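Local coordinates for protein enoyl-CoA hydratase, EchA12_1 (Mycobacterium marinum M, PDB 3QRE) that probably catalyses the hydration of enoyl-CoA thioesters in fatty acid metabolism, as a member of the crotonase-like enoyl-CoA hydratase/isomerase family, at residues Asp29-Glu34 with Ile43-Ala48; Gly61-Ile66 with Pro123-Met128; Ile75-Leu80 with Arg130-Ala135; Phe156-Ala161 with Val216-Leu221. One frame throughout, in Å; residues are numbered along the deposited sequence.

Contact 1 of 4, residues Asp29-Glu34 with Ile43-Ala48; sequences DAVLYE and ITFNRA
Val31 CG1 meets Ile43 CG2 at 3.5 Å, the tightest apolar touch between the two strands of a β-hairpin, 31-35 and 40-45. Both methyls stand anti to their own backbone N (Val31 chi1 176°), which brings them together on the face that turns to helix 56-71. The other Val31 methyl, CG2, reaches the edge of the Phe45 ring near its plane, with CD1 4.2 Å away. On this side the packing is dense, and Ile43 and Phe45 are buried.

The opposite face, which carries the Leu32 and Thr44 side chains, is looser and wetter. Strand to strand these two residues form an antiparallel hydrogen-bonded pair, Leu32 N to Thr44 O at 2.8 Å and Thr44 N to Leu32 O at 3.0 Å. Leu32 is exposed and lies against the Asn46 side chain, while a water sits 2.6 Å from Thr44 OG1 and gives a weak bond to Leu32 O.

Past the strand end the pairing passes to a side chain. Asn46 ND2 donates to Asp29 O at 2.9 Å, in the carbonyl plane and 11° out of its own amide plane, next to the backbone bond from Asn46 N to Ala30 O. Ala30 CA lies over one face of the Arg47 guanidinium. The amide thus prolongs the hydrogen bonding beyond the last β bridge, and the guanidinium on Ala30 is gripped at two atoms, NE by Asp57 in a salt bridge and NH1 by Gln28 O.

Contact 2 of 4, residues Gly61-Ile66 with Pro123-Met128; sequences GFYAAI and PHFVTM
Helix 56-71, represented by residues 61-66, passes the 3-10 segment within 123-128 with a nearest CA-CA distance of 8.4 Å, Ile66 to Val126, and no hydrogen bond joins the two segments. The setting is the crotonase-like fold: the helix follows strand 40-45 and precedes strand 77-82, so it forms the connection of a β-α-β crossover, and the residues 123-128 come shortly before strand 133-137. Side chains alone make the contact, and Phe125 is its hub, pointing at the helix and touching three of its residues.

Tyr63 turns its edge toward the face of the Phe125 ring in an offset edge-to-face pair, with centroids 5.6 Å apart and planes at 84°. Phe62 comes to the rim of Phe125 instead: its CE2 lies near the plane of that ring, 3.8 Å from Phe125 CE2, and the two side chains run antiparallel past one another. Phe62 reaches there because its CG stands anti to the backbone N (chi1 -176°). One turn on, Ile66 sends CG2 to Phe125 CE1 at 3.7 Å, while its CG1 lies over one face of the Phe62 ring, offset toward the rim. The Phe125 ring is therefore approached by two aromatic rings and a branched aliphatic chain.

Beyond the helix, Phe62 and Ile66 also pack on Leu80 and Ile78 of strand 77-82, and the Val126 carbonyl accepts from Lys245. Val126 itself adds a smaller touch, roughly perpendicular to Phe62, with Val126 CG2 4.0 Å from Phe62 CZ.

Contact 3 of 4, residues Ile75-Leu80 with Arg130-Ala135; sequences IRVIVL and RKPVIA
Lys131 NZ donates to the backbone O of Ile75 at 2.6 Å, from a position tilted 19° out of the carbonyl plane. The lysine chain is extended beyond CG and runs alongside the peptide there, bringing CE to 3.1 Å from the same Ile75 O. Three backbone bonds then join the strands: Ile78 N to Pro132 O at 3.1 Å, Ile134 N to Ile78 O at 2.8 Å, and Leu80 N to Ile134 O at 2.8 Å. The bond to Ile78 O is nearly straight, 172° at the hydrogen. Ile134 thus bonds through N to Ile78 and through O to Leu80, the two residues flanking its partner Val79, as in a parallel pair.

Side chains fill both faces. Ile78, Leu80 and Val133 meet on one: Val133 CG1 lies 4.0 Å from Ile78 CG2 and also touches Leu80 CB. On the other, Ile134 CG1 crosses to Val77 CG1 at 4.0 Å, and Val79 CG2 approaches Ile134 CB.

In the next shell, the buried ammonium of Lys131 also bonds to Ala69 O, with a weak bond to Glu70 O, so carbonyls near the end of helix 56-71 help hold it, and they would probably favour its charged form. Asp153 accepts from Val133 N. Helix 56-71 packs on Ile78 and Leu80, and Pro132 touches Leu196 of the second subunit.

The axes of the pieces 77-80 and 133-135 come within 4.6 Å at their closest approach and make an angle of 23°, two neighbouring parallel strands in the central sheet of the crotonase-like fold.

Contact 4 of 4, residues Phe156-Ala161 with Val216-Leu221; sequences FAAAGA and VTPEQL
Leu221 points back at strand 154-158 and lays both methyls along one face of it. CD1 rests on Phe156 CB at 3.8 Å and equally close to the Ala157 carbonyl carbon, while CD2 approaches Ala158 CB at 4.0 Å. Its CG stands anti to the backbone N (chi1 -176°), a torsion that carries the two methyls to the strand. The Phe156 ring itself extends past this point, to make an edge-to-face pair with Tyr228 on helix 221-235. Pro218 comes alongside Ala158 more loosely, its CG 4.3 Å from Ala158 CB.

Under these side chains lies the last β bridge at this edge of the six-stranded mixed sheet, where strand 214-216 runs parallel to 154-158 before the chain turns into helix 221-235. Ala158 pairs with Val216: Val216 N donates to Ala157 O at 3.0 Å, and Ala159 N donates to Val216 O at 2.8 Å.

Both segments then turn away. A type II β turn carries Ala158 to Ala161, and the positive phi of Gly160 (81°) suits the third position of such a turn. On the other side Thr217 OG1 accepts from Gln220 N at 3.3 Å, an ST motif just ahead of the helix.

In the fold
Contacts 1, 3 and 4 sample successive strand pairs of one six-stranded sheet, in the order 31-35, 40-45, 77-82, 133-137, 154-158, 214-216. Neighbouring pairs are joined by probable hydrogen bonds: Ile43 N to Val79 O, 2.7 Å, between contacts 1 and 3, and Phe156 N to Ala135 O, 2.8 Å, between contacts 3 and 4. Contact 2 packs against one face of this sheet, with Phe62 CE1 3.6 Å from Leu80 CD1 of contact 3 and Val31 CG2 3.3 Å from Phe62 N. Contact 4 stands apart from it, centres 24 Å away. A bound potassium ion lies about 9 Å from the Arg76 side chain of contact 3.

Contact 1 of 4, residues Asp29-Glu34 with Ile43-Ala48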
loop_
_atom_site.group_PDB
_atom_site.type_symbol
_atom_site.label_atom_id
_atom_site.label_comp_id
_atom_site.label_asym_id
_atom_site.label_seq_id
_atom_site.Cartn_x
_atom_site.Cartn_y
_atom_site.Cartn_z
ATOM N N ASP A 29 -23.332 7.833 31.277
ATOM C CA ASP A 29 -22.040 7.101 31.220
ATOM C C ASP A 29 -21.200 7.603 30.031
ATOM O O ASP A 29 -21.751 7.900 28.965
ATOM C CB ASP A 29 -22.238 5.587 31.080
ATOM C CG ASP A 29 -22.792 4.924 32.351
ATOM O OD1 ASP A 29 -22.146 5.030 33.423
ATOM O OD2 ASP A 29 -23.869 4.274 32.262
ATOM N N ALA A 30 -19.879 7.692 30.226
ATOM C CA ALA A 30 -18.965 8.176 29.186
ATOM C C ALA A 30 -19.034 7.312 27.920
ATOM O O ALA A 30 -18.982 7.836 26.809
ATOM C CB ALA A 30 -17.528 8.282 29.716
ATOM N N VAL A 31 -19.184 6.002 28.098
ATOM C CA VAL A 31 -19.278 5.062 26.985
ATOM C C VAL A 31 -20.505 4.159 27.172
ATOM O O VAL A 31 -20.649 3.516 28.210
ATOM C CB VAL A 31 -17.967 4.200 26.862
ATOM C CG1 VAL A 31 -18.087 3.162 25.767
ATOM C CG2 VAL A 31 -16.761 5.074 26.611
ATOM N N LEU A 32 -21.381 4.112 26.172
ATOM C CA LEU A 32 -22.543 3.222 26.209
ATOM C C LEU A 32 -22.238 1.853 25.612
ATOM O O LEU A 32 -21.440 1.723 24.664
ATOM C CB LEU A 32 -23.723 3.840 25.458
ATOM C CG LEU A 32 -24.098 5.268 25.845
ATOM C CD1 LEU A 32 -25.108 5.826 24.856
ATOM C CD2 LEU A 32 -24.630 5.316 27.296
ATOM N N TYR A 33 -22.902 0.836 26.162
ATOM C CA TYR A 33 -22.728 -0.530 25.729
ATOM C C TYR A 33 -24.077 -1.208 25.414
ATOM O O TYR A 33 -24.984 -1.244 26.237
ATOM C CB TYR A 33 -21.981 -1.297 26.813
ATOM C CG TYR A 33 -21.695 -2.737 26.469
ATOM C CD1 TYR A 33 -20.429 -3.116 26.038
ATOM C CD2 TYR A 33 -22.690 -3.731 26.586
ATOM C CE1 TYR A 33 -20.132 -4.441 25.723
ATOM C CE2 TYR A 33 -22.407 -5.069 26.260
ATOM C CZ TYR A 33 -21.112 -5.411 25.824
ATOM O OH TYR A 33 -20.766 -6.705 25.507
ATOM N N GLU A 34 -24.183 -1.783 24.226
ATOM C CA GLU A 34 -25.408 -2.445 23.812
ATOM C C GLU A 34 -25.104 -3.687 22.972
ATOM O O GLU A 34 -24.256 -3.649 22.080
ATOM C CB GLU A 34 -26.282 -1.455 23.041
ATOM C CG GLU A 34 -27.500 -2.052 22.365
ATOM C CD GLU A 34 -28.225 -1.047 21.471
ATOM O OE1 GLU A 34 -28.043 0.187 21.648
ATOM O OE2 GLU A 34 -28.983 -1.500 20.582
ATOM N N ILE A 43 -20.488 -0.149 20.924
ATOM C CA ILE A 43 -19.802 0.679 21.888
ATOM C C ILE A 43 -19.848 2.101 21.348
ATOM O O ILE A 43 -19.412 2.380 20.211
ATOM C CB ILE A 43 -18.362 0.168 22.103
ATOM C CG1 ILE A 43 -18.411 -1.283 22.617
ATOM C CG2 ILE A 43 -17.552 1.101 23.021
ATOM C CD1 ILE A 43 -17.038 -1.875 22.965
ATOM N N THR A 44 -20.396 2.995 22.164
ATOM C CA THR A 44 -20.702 4.353 21.744
ATOM C C THR A 44 -20.047 5.373 22.664
ATOM O O THR A 44 -20.350 5.410 23.872
ATOM C CB THR A 44 -22.247 4.576 21.683
ATOM O OG1 THR A 44 -22.838 3.555 20.865
ATOM C CG2 THR A 44 -22.615 5.975 21.117
ATOM N N PHE A 45 -19.142 6.186 22.101
ATOM C CA PHE A 45 -18.625 7.360 22.822
ATOM C C PHE A 45 -19.778 8.332 23.072
ATOM O O PHE A 45 -20.488 8.730 22.141
ATOM C CB PHE A 45 -17.491 8.068 22.067
ATOM C CG PHE A 45 -16.291 7.192 21.779
ATOM C CD1 PHE A 45 -15.671 6.463 22.795
ATOM C CD2 PHE A 45 -15.780 7.112 20.487
ATOM C CE1 PHE A 45 -14.571 5.678 22.531
ATOM C CE2 PHE A 45 -14.682 6.321 20.204
ATOM C CZ PHE A 45 -14.072 5.603 21.233
ATOM N N ASN A 46 -19.954 8.700 24.338
ATOM C CA ASN A 46 -21.131 9.442 24.784
ATOM C C ASN A 46 -20.794 10.750 25.485
ATOM O O ASN A 46 -21.330 11.060 26.543
ATOM C CB ASN A 46 -22.008 8.562 25.692
ATOM C CG ASN A 46 -23.349 9.210 26.012
ATOM O OD1 ASN A 46 -23.956 9.861 25.159
ATOM N ND2 ASN A 46 -23.814 9.035 27.242
ATOM N N ARG A 47 -19.894 11.512 24.883
ATOM C CA ARG A 47 -19.622 12.878 25.301
ATOM C C ARG A 47 -19.764 13.792 24.095
ATOM O O ARG A 47 -18.816 14.478 23.719
ATOM C CB ARG A 47 -18.212 12.977 25.884
ATOM C CG ARG A 47 -18.024 12.205 27.182
ATOM C CD ARG A 47 -18.943 12.767 28.291
ATOM N NE ARG A 47 -18.554 12.270 29.605
ATOM C CZ ARG A 47 -19.316 11.503 30.380
ATOM N NH1 ARG A 47 -20.538 11.145 29.989
ATOM N NH2 ARG A 47 -18.846 11.099 31.561
ATOM N N ALA A 48 -20.956 13.793 23.497
ATOM C CA ALA A 48 -21.206 14.535 22.257
ATOM C C ALA A 48 -20.927 16.029 22.381
ATOM O O ALA A 48 -20.382 16.615 21.441
ATOM C CB ALA A 48 -22.615 14.292 21.739
HETATM O O HOH W 1 -23.735 1.687 22.463
#

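Contact 2 of 4, residues Gly61-Ile66 with Pro123-Met128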
loop_
_atom_site.group_PDB
_atom_site.type_symbol
_atom_site.label_atom_id
_atom_site.label_comp_id
_atom_site.label_asym_id
_atom_site.label_seq_id
_atom_site.Cartn_x
_atom_site.Cartn_y
_atom_site.Cartn_z
ATOM N N GLY A 61 -14.224 4.080 30.127
ATOM C CA GLY A 61 -15.473 3.503 29.619
ATOM C C GLY A 61 -15.149 2.554 28.482
ATOM O O GLY A 61 -15.627 1.424 28.453
ATOM N N PHE A 62 -14.307 3.021 27.565
ATOM C CA PHE A 62 -13.860 2.255 26.411
ATOM C C PHE A 62 -13.191 0.916 26.786
ATOM O O PHE A 62 -13.564 -0.129 26.257
ATOM C CB PHE A 62 -12.904 3.108 25.560
ATOM C CG PHE A 62 -12.449 2.432 24.281
ATOM C CD1 PHE A 62 -13.374 2.041 23.304
ATOM C CD2 PHE A 62 -11.107 2.191 24.048
ATOM C CE1 PHE A 62 -12.957 1.416 22.109
ATOM C CE2 PHE A 62 -10.687 1.553 22.855
ATOM C CZ PHE A 62 -11.617 1.180 21.886
ATOM N N TYR A 63 -12.217 0.958 27.697
ATOM C CA TYR A 63 -11.526 -0.252 28.150
ATOM C C TYR A 63 -12.485 -1.240 28.766
ATOM O O TYR A 63 -12.441 -2.439 28.434
ATOM C CB TYR A 63 -10.415 0.059 29.139
ATOM C CG TYR A 63 -9.350 0.953 28.559
ATOM C CD1 TYR A 63 -9.061 0.924 27.178
ATOM C CD2 TYR A 63 -8.618 1.809 29.377
ATOM C CE1 TYR A 63 -8.080 1.726 26.625
ATOM C CE2 TYR A 63 -7.642 2.636 28.838
ATOM C CZ TYR A 63 -7.370 2.585 27.447
ATOM O OH TYR A 63 -6.400 3.402 26.897
ATOM N N ALA A 64 -13.375 -0.733 29.616
ATOM C CA ALA A 64 -14.299 -1.586 30.348
ATOM C C ALA A 64 -15.288 -2.200 29.373
ATOM O O ALA A 64 -15.607 -3.376 29.476
ATOM C CB ALA A 64 -15.020 -0.791 31.480
ATOM N N ALA A 65 -15.750 -1.397 28.416
ATOM C CA ALA A 65 -16.692 -1.860 27.399
ATOM C C ALA A 65 -16.063 -2.930 26.507
ATOM O O ALA A 65 -16.639 -4.001 26.352
ATOM C CB ALA A 65 -17.226 -0.688 26.577
ATOM N N ILE A 66 -14.878 -2.654 25.958
ATOM C CA ILE A 66 -14.091 -3.662 25.203
ATOM C C ILE A 66 -13.845 -4.955 25.989
ATOM O O ILE A 66 -14.080 -6.049 25.471
ATOM C CB ILE A 66 -12.713 -3.116 24.719
ATOM C CG1 ILE A 66 -12.874 -2.053 23.626
ATOM C CG2 ILE A 66 -11.800 -4.252 24.250
ATOM C CD1 ILE A 66 -13.472 -2.532 22.310
ATOM N N PRO A 123 -1.581 1.972 22.640
ATOM C CA PRO A 123 -2.447 2.517 21.578
ATOM C C PRO A 123 -3.154 1.456 20.694
ATOM O O PRO A 123 -4.314 1.664 20.258
ATOM C CB PRO A 123 -1.458 3.318 20.721
ATOM C CG PRO A 123 -0.345 3.749 21.719
ATOM C CD PRO A 123 -0.234 2.597 22.667
ATOM N N HIS A 124 -2.465 0.329 20.471
ATOM C CA HIS A 124 -2.890 -0.678 19.501
ATOM C C HIS A 124 -3.488 -1.943 20.134
ATOM O O HIS A 124 -3.529 -3.000 19.505
ATOM C CB HIS A 124 -1.692 -1.078 18.636
ATOM C CG HIS A 124 -0.637 -1.802 19.392
ATOM N ND1 HIS A 124 -0.225 -1.402 20.647
ATOM C CD2 HIS A 124 0.106 -2.890 19.079
ATOM C CE1 HIS A 124 0.733 -2.206 21.073
ATOM N NE2 HIS A 124 0.949 -3.123 20.146
ATOM N N PHE A 125 -3.954 -1.839 21.369
ATOM C CA PHE A 125 -4.423 -3.033 22.066
ATOM C C PHE A 125 -5.646 -3.681 21.376
ATOM O O PHE A 125 -5.829 -4.892 21.431
ATOM C CB PHE A 125 -4.693 -2.723 23.552
ATOM C CG PHE A 125 -6.115 -2.426 23.850
ATOM C CD1 PHE A 125 -6.949 -3.423 24.387
ATOM C CD2 PHE A 125 -6.633 -1.173 23.597
ATOM C CE1 PHE A 125 -8.299 -3.159 24.651
ATOM C CE2 PHE A 125 -7.961 -0.894 23.868
ATOM C CZ PHE A 125 -8.810 -1.900 24.385
ATOM N N VAL A 126 -6.460 -2.874 20.704
ATOM C CA VAL A 126 -7.564 -3.395 19.872
ATOM C C VAL A 126 -7.115 -4.411 18.810
ATOM O O VAL A 126 -7.851 -5.384 18.504
ATOM C CB VAL A 126 -8.411 -2.244 19.293
ATOM C CG1 VAL A 126 -9.205 -2.679 18.117
ATOM C CG2 VAL A 126 -9.355 -1.705 20.372
ATOM N N THR A 127 -5.904 -4.219 18.282
ATOM C CA THR A 127 -5.352 -5.154 17.314
ATOM C C THR A 127 -5.013 -6.502 17.924
ATOM O O THR A 127 -4.786 -7.453 17.200
ATOM C CB THR A 127 -4.085 -4.622 16.583
ATOM O OG1 THR A 127 -2.941 -4.731 17.442
ATOM C CG2 THR A 127 -4.249 -3.174 16.087
ATOM N N MET A 128 -4.967 -6.604 19.246
ATOM C CA MET A 128 -4.564 -7.872 19.883
ATOM C C MET A 128 -5.754 -8.620 20.482
ATOM O O MET A 128 -5.581 -9.621 21.174
ATOM C CB MET A 128 -3.487 -7.606 20.945
ATOM C CG MET A 128 -2.223 -7.002 20.330
ATOM S SD MET A 128 -0.843 -6.693 21.457
ATOM C CE MET A 128 -1.427 -5.382 22.530
#

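Contact 3 of 4, residues Ile75-Leu80 with Arg130-Ala135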
loop_
_atom_site.group_PDB
_atom_site.type_symbol
_atom_site.label_atom_id
_atom_site.label_comp_id
_atom_site.label_asym_id
_atom_site.label_seq_id
_atom_site.Cartn_x
_atom_site.Cartn_y
_atom_site.Cartn_z
ATOM N N ILE A 75 -20.797 -12.599 22.551
ATOM C CA ILE A 75 -20.382 -11.518 21.647
ATOM C C ILE A 75 -19.382 -12.023 20.603
ATOM O O ILE A 75 -18.324 -12.566 20.934
ATOM C CB ILE A 75 -19.769 -10.298 22.394
ATOM C CG1 ILE A 75 -20.794 -9.642 23.344
ATOM C CG2 ILE A 75 -19.199 -9.256 21.383
ATOM C CD1 ILE A 75 -22.081 -9.075 22.649
ATOM N N ARG A 76 -19.743 -11.827 19.343
ATOM C CA ARG A 76 -18.923 -12.229 18.211
ATOM C C ARG A 76 -18.127 -11.070 17.603
ATOM O O ARG A 76 -16.960 -11.238 17.237
ATOM C CB ARG A 76 -19.805 -12.857 17.140
ATOM C CG ARG A 76 -20.623 -14.075 17.632
ATOM C CD ARG A 76 -19.696 -15.234 17.885
ATOM N NE ARG A 76 -18.565 -15.167 16.949
ATOM C CZ ARG A 76 -18.591 -15.592 15.681
ATOM N NH1 ARG A 76 -19.692 -16.149 15.172
ATOM N NH2 ARG A 76 -17.503 -15.457 14.917
ATOM N N VAL A 77 -18.761 -9.907 17.471
ATOM C CA VAL A 77 -18.136 -8.765 16.808
ATOM C C VAL A 77 -18.459 -7.483 17.584
ATOM O O VAL A 77 -19.534 -7.371 18.218
ATOM C CB VAL A 77 -18.601 -8.634 15.339
ATOM C CG1 VAL A 77 -17.801 -7.561 14.600
ATOM C CG2 VAL A 77 -18.465 -9.954 14.607
ATOM N N ILE A 78 -17.527 -6.533 17.522
ATOM C CA ILE A 78 -17.661 -5.229 18.171
ATOM C C ILE A 78 -17.832 -4.106 17.144
ATOM O O ILE A 78 -17.092 -4.031 16.157
ATOM C CB ILE A 78 -16.422 -4.895 19.047
ATOM C CG1 ILE A 78 -16.223 -5.945 20.153
ATOM C CG2 ILE A 78 -16.551 -3.488 19.643
ATOM C CD1 ILE A 78 -14.819 -5.908 20.833
ATOM N N VAL A 79 -18.812 -3.239 17.373
ATOM C CA VAL A 79 -18.969 -2.018 16.559
ATOM C C VAL A 79 -18.689 -0.808 17.449
ATOM O O VAL A 79 -19.197 -0.725 18.567
ATOM C CB VAL A 79 -20.345 -1.949 15.831
ATOM C CG1 VAL A 79 -20.601 -0.586 15.219
ATOM C CG2 VAL A 79 -20.383 -2.995 14.714
ATOM N N LEU A 80 -17.836 0.090 16.955
ATOM C CA LEU A 80 -17.420 1.287 17.672
ATOM C C LEU A 80 -17.877 2.563 16.930
ATOM O O LEU A 80 -17.613 2.724 15.743
ATOM C CB LEU A 80 -15.891 1.280 17.866
ATOM C CG LEU A 80 -15.235 2.476 18.591
ATOM C CD1 LEU A 80 -15.721 2.506 20.054
ATOM C CD2 LEU A 80 -13.659 2.482 18.501
ATOM N N ARG A 130 -9.077 -10.991 20.442
ATOM C CA ARG A 130 -9.601 -12.135 19.725
ATOM C C ARG A 130 -10.739 -11.770 18.757
ATOM O O ARG A 130 -11.050 -12.539 17.850
ATOM C CB ARG A 130 -10.101 -13.173 20.741
ATOM C CG ARG A 130 -8.985 -13.992 21.431
ATOM C CD ARG A 130 -9.567 -15.031 22.443
ATOM N NE ARG A 130 -10.074 -14.381 23.654
ATOM C CZ ARG A 130 -11.366 -14.099 23.892
ATOM N NH1 ARG A 130 -12.319 -14.423 23.005
ATOM N NH2 ARG A 130 -11.714 -13.503 25.032
ATOM N N LYS A 131 -11.368 -10.616 18.949
ATOM C CA LYS A 131 -12.582 -10.276 18.183
ATOM C C LYS A 131 -12.398 -9.024 17.332
ATOM O O LYS A 131 -11.721 -8.103 17.749
ATOM C CB LYS A 131 -13.785 -10.076 19.145
ATOM C CG LYS A 131 -14.052 -11.303 19.997
ATOM C CD LYS A 131 -15.145 -11.129 21.051
ATOM C CE LYS A 131 -15.303 -12.502 21.757
ATOM N NZ LYS A 131 -16.460 -12.604 22.719
ATOM N N PRO A 132 -13.033 -8.974 16.156
ATOM C CA PRO A 132 -12.912 -7.825 15.267
ATOM C C PRO A 132 -13.626 -6.593 15.823
ATOM O O PRO A 132 -14.645 -6.724 16.525
ATOM C CB PRO A 132 -13.623 -8.287 13.978
ATOM C CG PRO A 132 -13.953 -9.761 14.194
ATOM C CD PRO A 132 -14.028 -9.945 15.660
ATOM N N VAL A 133 -13.098 -5.403 15.495
ATOM C CA VAL A 133 -13.761 -4.154 15.823
ATOM C C VAL A 133 -14.010 -3.422 14.516
ATOM O O VAL A 133 -13.080 -3.226 13.704
ATOM C CB VAL A 133 -12.925 -3.293 16.831
ATOM C CG1 VAL A 133 -13.684 -2.043 17.272
ATOM C CG2 VAL A 133 -12.539 -4.112 18.062
ATOM N N ILE A 134 -15.267 -3.052 14.297
ATOM C CA ILE A 134 -15.666 -2.275 13.144
ATOM C C ILE A 134 -15.945 -0.848 13.621
ATOM O O ILE A 134 -16.861 -0.623 14.430
ATOM C CB ILE A 134 -16.947 -2.849 12.469
ATOM C CG1 ILE A 134 -16.930 -4.389 12.346
ATOM C CG2 ILE A 134 -17.214 -2.189 11.120
ATOM C CD1 ILE A 134 -15.619 -5.003 11.785
ATOM N N ALA A 135 -15.164 0.114 13.129
ATOM C CA ALA A 135 -15.434 1.516 13.381
ATOM C C ALA A 135 -16.442 2.074 12.391
ATOM O O ALA A 135 -16.312 1.894 11.162
ATOM C CB ALA A 135 -14.134 2.349 13.359
#

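Contact 4 of 4, residues Phe156-Ala161 with Val216-Leu221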
loop_
_atom_site.group_PDB
_atom_site.type_symbol
_atom_site.label_atom_id
_atom_site.label_comp_id
_atom_site.label_asym_id
_atom_site.label_seq_id
_atom_site.Cartn_x
_atom_site.Cartn_y
_atom_site.Cartn_z
ATOM N N PHE A 156 -15.964 2.037 8.420
ATOM C CA PHE A 156 -16.953 2.680 7.569
ATOM C C PHE A 156 -17.013 4.137 7.968
ATOM O O PHE A 156 -16.828 4.471 9.144
ATOM C CB PHE A 156 -18.323 2.036 7.728
ATOM C CG PHE A 156 -18.401 0.661 7.149
ATOM C CD1 PHE A 156 -18.722 0.481 5.817
ATOM C CD2 PHE A 156 -18.115 -0.452 7.932
ATOM C CE1 PHE A 156 -18.785 -0.788 5.262
ATOM C CE2 PHE A 156 -18.165 -1.755 7.390
ATOM C CZ PHE A 156 -18.501 -1.921 6.045
ATOM N N ALA A 157 -17.248 5.010 6.995
ATOM C CA ALA A 157 -17.326 6.422 7.292
ATOM C C ALA A 157 -18.555 7.039 6.646
ATOM O O ALA A 157 -18.937 6.665 5.525
ATOM C CB ALA A 157 -16.082 7.117 6.823
ATOM N N ALA A 158 -19.159 7.987 7.360
ATOM C CA ALA A 158 -20.229 8.797 6.812
ATOM C C ALA A 158 -19.652 9.771 5.800
ATOM O O ALA A 158 -18.577 10.340 6.031
ATOM C CB ALA A 158 -20.951 9.549 7.932
ATOM N N ALA A 159 -20.371 9.959 4.690
ATOM C CA ALA A 159 -20.080 10.989 3.701
ATOM C C ALA A 159 -19.894 12.364 4.347
ATOM O O ALA A 159 -20.660 12.750 5.219
ATOM C CB ALA A 159 -21.205 11.031 2.611
ATOM N N GLY A 160 -18.858 13.086 3.934
ATOM C CA GLY A 160 -18.517 14.376 4.539
ATOM C C GLY A 160 -17.715 14.373 5.851
ATOM O O GLY A 160 -17.289 15.442 6.314
ATOM N N ALA A 161 -17.519 13.210 6.477
ATOM C CA ALA A 161 -16.859 13.172 7.792
ATOM C C ALA A 161 -15.407 13.648 7.671
ATOM O O ALA A 161 -14.704 13.249 6.748
ATOM C CB ALA A 161 -16.929 11.799 8.386
ATOM N N VAL A 216 -20.536 5.681 3.212
ATOM C CA VAL A 216 -21.993 5.638 3.024
ATOM C C VAL A 216 -22.619 6.960 3.490
ATOM O O VAL A 216 -21.938 7.763 4.147
ATOM C CB VAL A 216 -22.661 4.457 3.797
ATOM C CG1 VAL A 216 -22.177 3.122 3.273
ATOM C CG2 VAL A 216 -22.422 4.576 5.289
ATOM N N THR A 217 -23.893 7.184 3.147
ATOM C CA THR A 217 -24.666 8.331 3.666
ATOM C C THR A 217 -24.742 8.284 5.192
ATOM O O THR A 217 -24.689 7.190 5.766
ATOM C CB THR A 217 -26.122 8.323 3.144
ATOM O OG1 THR A 217 -26.786 7.117 3.579
ATOM C CG2 THR A 217 -26.159 8.432 1.625
ATOM N N PRO A 218 -24.867 9.457 5.858
ATOM C CA PRO A 218 -24.964 9.441 7.330
ATOM C C PRO A 218 -26.091 8.535 7.861
ATOM O O PRO A 218 -25.867 7.771 8.807
ATOM C CB PRO A 218 -25.189 10.919 7.683
ATOM C CG PRO A 218 -24.457 11.653 6.573
ATOM C CD PRO A 218 -24.774 10.835 5.336
ATOM N N GLU A 219 -27.264 8.578 7.234
ATOM C CA GLU A 219 -28.401 7.740 7.652
ATOM C C GLU A 219 -28.072 6.243 7.570
ATOM O O GLU A 219 -28.525 5.462 8.417
ATOM C CB GLU A 219 -29.665 8.055 6.832
ATOM N N GLN A 220 -27.282 5.848 6.571
ATOM C CA GLN A 220 -27.009 4.435 6.326
ATOM C C GLN A 220 -25.754 3.899 7.044
ATOM O O GLN A 220 -25.467 2.712 6.955
ATOM C CB GLN A 220 -26.951 4.141 4.815
ATOM N N LEU A 221 -25.034 4.753 7.775
ATOM C CA LEU A 221 -23.778 4.347 8.454
ATOM C C LEU A 221 -23.867 3.168 9.441
ATOM O O LEU A 221 -23.124 2.183 9.312
ATOM C CB LEU A 221 -23.099 5.542 9.130
ATOM C CG LEU A 221 -21.737 5.255 9.791
ATOM C CD1 LEU A 221 -20.689 4.766 8.784
ATOM C CD2 LEU A 221 -21.245 6.487 10.531
#